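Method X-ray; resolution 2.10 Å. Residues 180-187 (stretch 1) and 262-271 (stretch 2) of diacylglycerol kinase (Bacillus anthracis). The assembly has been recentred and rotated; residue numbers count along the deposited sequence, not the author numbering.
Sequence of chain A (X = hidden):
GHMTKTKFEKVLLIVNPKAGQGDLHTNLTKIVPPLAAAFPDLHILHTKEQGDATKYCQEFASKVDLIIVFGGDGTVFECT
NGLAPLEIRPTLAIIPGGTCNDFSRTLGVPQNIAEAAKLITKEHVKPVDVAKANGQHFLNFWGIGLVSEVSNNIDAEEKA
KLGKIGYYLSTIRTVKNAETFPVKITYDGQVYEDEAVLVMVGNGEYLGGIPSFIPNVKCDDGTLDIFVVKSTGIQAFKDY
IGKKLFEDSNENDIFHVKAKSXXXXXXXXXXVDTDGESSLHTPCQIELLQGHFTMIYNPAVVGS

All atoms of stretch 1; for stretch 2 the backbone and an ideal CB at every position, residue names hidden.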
# COMPACT_ATOMS: atom_id res chain seq x y z
N THR A 180 16.12 -4.45 -21.65
CA THR A 180 16.18 -5.61 -20.78
C THR A 180 17.44 -5.58 -19.92
O THR A 180 18.45 -5.00 -20.32
CB THR A 180 16.14 -6.94 -21.57
OG1 THR A 180 17.47 -7.29 -21.98
CG2 THR A 180 15.26 -6.80 -22.80
N PHE A 181 17.37 -6.20 -18.75
CA PHE A 181 18.50 -6.25 -17.83
C PHE A 181 18.51 -7.58 -17.08
O PHE A 181 17.45 -8.12 -16.78
CB PHE A 181 18.45 -5.09 -16.84
CG PHE A 181 17.22 -5.09 -15.98
CD1 PHE A 181 17.15 -5.88 -14.84
CD2 PHE A 181 16.13 -4.32 -16.33
CE1 PHE A 181 16.01 -5.89 -14.05
CE2 PHE A 181 14.98 -4.32 -15.54
CZ PHE A 181 14.92 -5.11 -14.40
N PRO A 182 19.71 -8.10 -16.78
CA PRO A 182 19.84 -9.37 -16.07
C PRO A 182 19.57 -9.23 -14.57
O PRO A 182 19.89 -8.21 -13.96
CB PRO A 182 21.31 -9.74 -16.30
CG PRO A 182 21.99 -8.42 -16.42
CD PRO A 182 21.01 -7.50 -17.10
N VAL A 183 18.98 -10.27 -14.00
CA VAL A 183 18.60 -10.26 -12.60
C VAL A 183 18.82 -11.64 -12.03
O VAL A 183 18.74 -12.65 -12.73
CB VAL A 183 17.10 -9.85 -12.42
CG1 VAL A 183 16.17 -11.02 -12.80
CG2 VAL A 183 16.83 -9.41 -10.99
N LYS A 184 19.14 -11.66 -10.74
CA LYS A 184 19.31 -12.90 -10.01
C LYS A 184 18.45 -12.76 -8.76
O LYS A 184 18.57 -11.78 -8.02
CB LYS A 184 20.78 -13.05 -9.61
CG LYS A 184 21.23 -14.47 -9.34
CD LYS A 184 22.75 -14.56 -9.27
CE LYS A 184 23.43 -13.62 -10.27
NZ LYS A 184 22.98 -13.82 -11.68
N ILE A 185 17.55 -13.72 -8.54
CA ILE A 185 16.65 -13.63 -7.39
C ILE A 185 16.76 -14.88 -6.54
O ILE A 185 16.57 -15.99 -7.04
CB ILE A 185 15.16 -13.44 -7.82
CG1 ILE A 185 15.00 -12.20 -8.71
CG2 ILE A 185 14.26 -13.34 -6.59
CD1 ILE A 185 13.60 -12.00 -9.28
N THR A 186 17.08 -14.69 -5.27
CA THR A 186 17.02 -15.78 -4.29
C THR A 186 15.79 -15.58 -3.41
O THR A 186 15.56 -14.48 -2.89
CB THR A 186 18.26 -15.80 -3.37
OG1 THR A 186 18.28 -14.62 -2.55
CG2 THR A 186 19.53 -15.87 -4.20
N TYR A 187 15.02 -16.64 -3.22
CA TYR A 187 13.80 -16.50 -2.44
C TYR A 187 13.54 -17.76 -1.66
O TYR A 187 13.23 -18.80 -2.23
CB TYR A 187 12.62 -16.18 -3.36
CG TYR A 187 12.42 -17.21 -4.43
CD1 TYR A 187 11.47 -18.22 -4.27
CD2 TYR A 187 13.18 -17.20 -5.59
CE1 TYR A 187 11.29 -19.19 -5.25
CE2 TYR A 187 13.01 -18.16 -6.57
CZ TYR A 187 12.06 -19.15 -6.40
OH TYR A 187 11.88 -20.11 -7.37
N UNK A 262 13.44 -12.60 0.40
CA UNK A 262 13.79 -12.39 -0.99
C UNK A 262 15.03 -11.54 -1.14
O UNK A 262 15.19 -10.50 -0.49
CB UNK A 262 12.62 -11.74 -1.74
N UNK A 263 15.93 -12.00 -1.99
CA UNK A 263 17.10 -11.20 -2.34
C UNK A 263 17.17 -11.02 -3.84
O UNK A 263 17.12 -12.00 -4.60
CB UNK A 263 18.38 -11.85 -1.82
N UNK A 264 17.30 -9.76 -4.25
CA UNK A 264 17.34 -9.40 -5.66
C UNK A 264 18.66 -8.72 -6.01
O UNK A 264 19.01 -7.68 -5.44
CB UNK A 264 16.16 -8.49 -6.01
N UNK A 265 19.36 -9.31 -6.97
CA UNK A 265 20.66 -8.80 -7.38
C UNK A 265 20.65 -8.55 -8.88
O UNK A 265 20.07 -9.33 -9.65
CB UNK A 265 21.78 -9.77 -7.00
N UNK A 266 21.28 -7.46 -9.30
CA UNK A 266 21.39 -7.11 -10.70
C UNK A 266 22.85 -7.01 -11.14
O UNK A 266 23.76 -7.02 -10.32
CB UNK A 266 20.66 -5.79 -10.97
N UNK A 267 23.05 -6.92 -12.46
CA UNK A 267 24.37 -6.74 -13.05
C UNK A 267 24.98 -5.42 -12.61
O UNK A 267 26.08 -5.37 -12.06
CB UNK A 267 24.29 -6.80 -14.58
N UNK A 268 24.27 -4.33 -12.88
CA UNK A 268 24.65 -3.01 -12.41
C UNK A 268 23.58 -2.49 -11.48
O UNK A 268 22.40 -2.75 -11.68
CB UNK A 268 24.87 -2.05 -13.58
N UNK A 269 23.99 -1.75 -10.46
CA UNK A 269 23.03 -1.08 -9.59
C UNK A 269 21.89 -0.47 -10.41
O UNK A 269 22.13 0.19 -11.42
CB UNK A 269 23.73 0.00 -8.76
N UNK A 270 20.66 -0.74 -9.99
CA UNK A 270 19.48 -0.09 -10.56
C UNK A 270 18.68 0.62 -9.45
O UNK A 270 18.81 0.29 -8.27
CB UNK A 270 18.60 -1.11 -11.28
N UNK A 271 17.87 1.59 -9.84
CA UNK A 271 17.09 2.35 -8.87
C UNK A 271 15.78 1.64 -8.57
O UNK A 271 15.20 0.99 -9.44
CB UNK A 271 16.82 3.77 -9.38

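Positions 262 to 266 pair antiparallel with strand 181-187, and, as in any extended strand, successive side chains fall on alternate faces of the sheet.

Position 262 has extended backbone angles and pairs with Tyr-187. Its CB lies on the face that carries Val-183, Ile-185 and Tyr-187, 4.7 Å from Tyr-187 CB. An aliphatic residue of almost any shape would suit. The residue is Ile-262; its CG2 lies 4.0 Å from Ile-185 CG2.

Position 263 pairs with Thr-186 on the other face. Its N donates to Thr-186 O (2.7 Å) and its O accepts from Thr-186 N (2.8 Å). The ideal CB is only 2.9 Å from Thr-186 OG1, so the start of any side chain is crowded, while its end could lead outward. Polar, aromatic or beta-branched residues are all plausible. It is His-263, chi1 t, and its end leads away from stretch 1.

Position 264 returns to the face of Val-183 and Ile-185. Its CB is 4.7 Å from Ile-185 CG1 and 5.1 Å from Val-183 CG2, which leaves a gap for valine, leucine or isoleucine. Ile-264 fills it: its CG2 packs 3.7 Å from Val-183 CG2 and 4.2 Å from Ile-185 CG1.

Position 265 pairs with Lys-184. Its N donates to Lys-184 O (2.8 Å), and its O accepts from Lys-184 N (2.7 Å). The lysine beside it favours an acid, though threonine or glutamine would also fit. The residue is Glu-265. Its OE2 comes 3.4 Å from Lys-184 CE, a contact with the lysine's aliphatic part.

Position 266 lies beside Val-183, with its CB 5.2 Å from Phe-181 CD1. A small or beta-branched residue would suit. Thr-266 places CG2 4.3 Å from Val-183 CG2, while its OG1 donates to the backbone O of position 268 (2.8 Å), within its own stretch.

At position 267 phi/psi is -64/-57, and the backbone is no longer extended. CB points toward stretch 1 and sits 3.4 Å from Pro-182 CG. Many residues with a CH2 here could rest on the proline. Glu-267 does so through CB.

Positions 268 and 269 have nothing of stretch 1 within 5.5 Å of their CB atoms, so stretch 1 sets no preference. They are Glu-268 and Glu-269.

Position 270 points toward stretch 1 from a distance. A long side chain could reach the Phe-181 ring; lysine, arginine or methionine would serve. Lys-270 lays CE over one face, 3.5 Å from Phe-181 CD2. NZ makes an off-centre cation-pi contact with that ring.

Position 271 is out of reach and unconstrained by stretch 1. It is Glu-271.

Stretch 2, residues 262-271: IHIETEEEKE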
# COMPACT_ATOMS: atom_id res chain seq x y z
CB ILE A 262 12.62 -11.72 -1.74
CG1 ILE A 262 11.34 -12.53 -1.51
CG2 ILE A 262 12.94 -11.58 -3.22
CD1 ILE A 262 10.09 -11.94 -2.13
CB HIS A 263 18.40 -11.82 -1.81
CG HIS A 263 19.57 -10.90 -1.93
ND1 HIS A 263 20.42 -10.92 -3.02
CD2 HIS A 263 20.02 -9.91 -1.12
CE1 HIS A 263 21.36 -9.99 -2.86
NE2 HIS A 263 21.13 -9.37 -1.72
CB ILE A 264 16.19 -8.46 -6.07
CG1 ILE A 264 14.85 -8.97 -5.54
CG2 ILE A 264 16.15 -8.30 -7.57
CD1 ILE A 264 14.29 -8.09 -4.44
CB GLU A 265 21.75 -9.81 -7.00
CG GLU A 265 23.09 -9.57 -7.66
CD GLU A 265 24.05 -10.75 -7.47
OE1 GLU A 265 24.02 -11.37 -6.39
OE2 GLU A 265 24.81 -11.06 -8.42
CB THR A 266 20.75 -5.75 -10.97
OG1 THR A 266 21.31 -4.79 -10.06
CG2 THR A 266 19.25 -5.81 -10.77
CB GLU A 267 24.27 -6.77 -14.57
CG GLU A 267 25.55 -7.18 -15.27
CD GLU A 267 25.87 -8.65 -15.10
OE1 GLU A 267 24.99 -9.41 -14.63
OE2 GLU A 267 27.00 -9.06 -15.43
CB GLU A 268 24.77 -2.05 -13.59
CG GLU A 268 25.94 -2.31 -14.51
CD GLU A 268 26.04 -1.24 -15.59
OE1 GLU A 268 27.15 -0.70 -15.79
OE2 GLU A 268 25.01 -0.95 -16.23
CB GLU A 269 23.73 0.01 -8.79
CG GLU A 269 22.79 0.94 -8.06
CD GLU A 269 23.49 1.73 -6.97
OE1 GLU A 269 24.54 1.25 -6.47
OE2 GLU A 269 22.99 2.82 -6.62
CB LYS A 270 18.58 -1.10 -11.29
CG LYS A 270 19.28 -1.84 -12.43
CD LYS A 270 18.32 -2.76 -13.19
CE LYS A 270 17.36 -1.96 -14.06
NZ LYS A 270 18.00 -1.45 -15.30
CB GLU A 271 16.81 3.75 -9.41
CG GLU A 271 15.93 4.59 -8.51
CD GLU A 271 15.71 5.99 -9.08
OE1 GLU A 271 15.66 6.12 -10.32
OE2 GLU A 271 15.59 6.94 -8.28
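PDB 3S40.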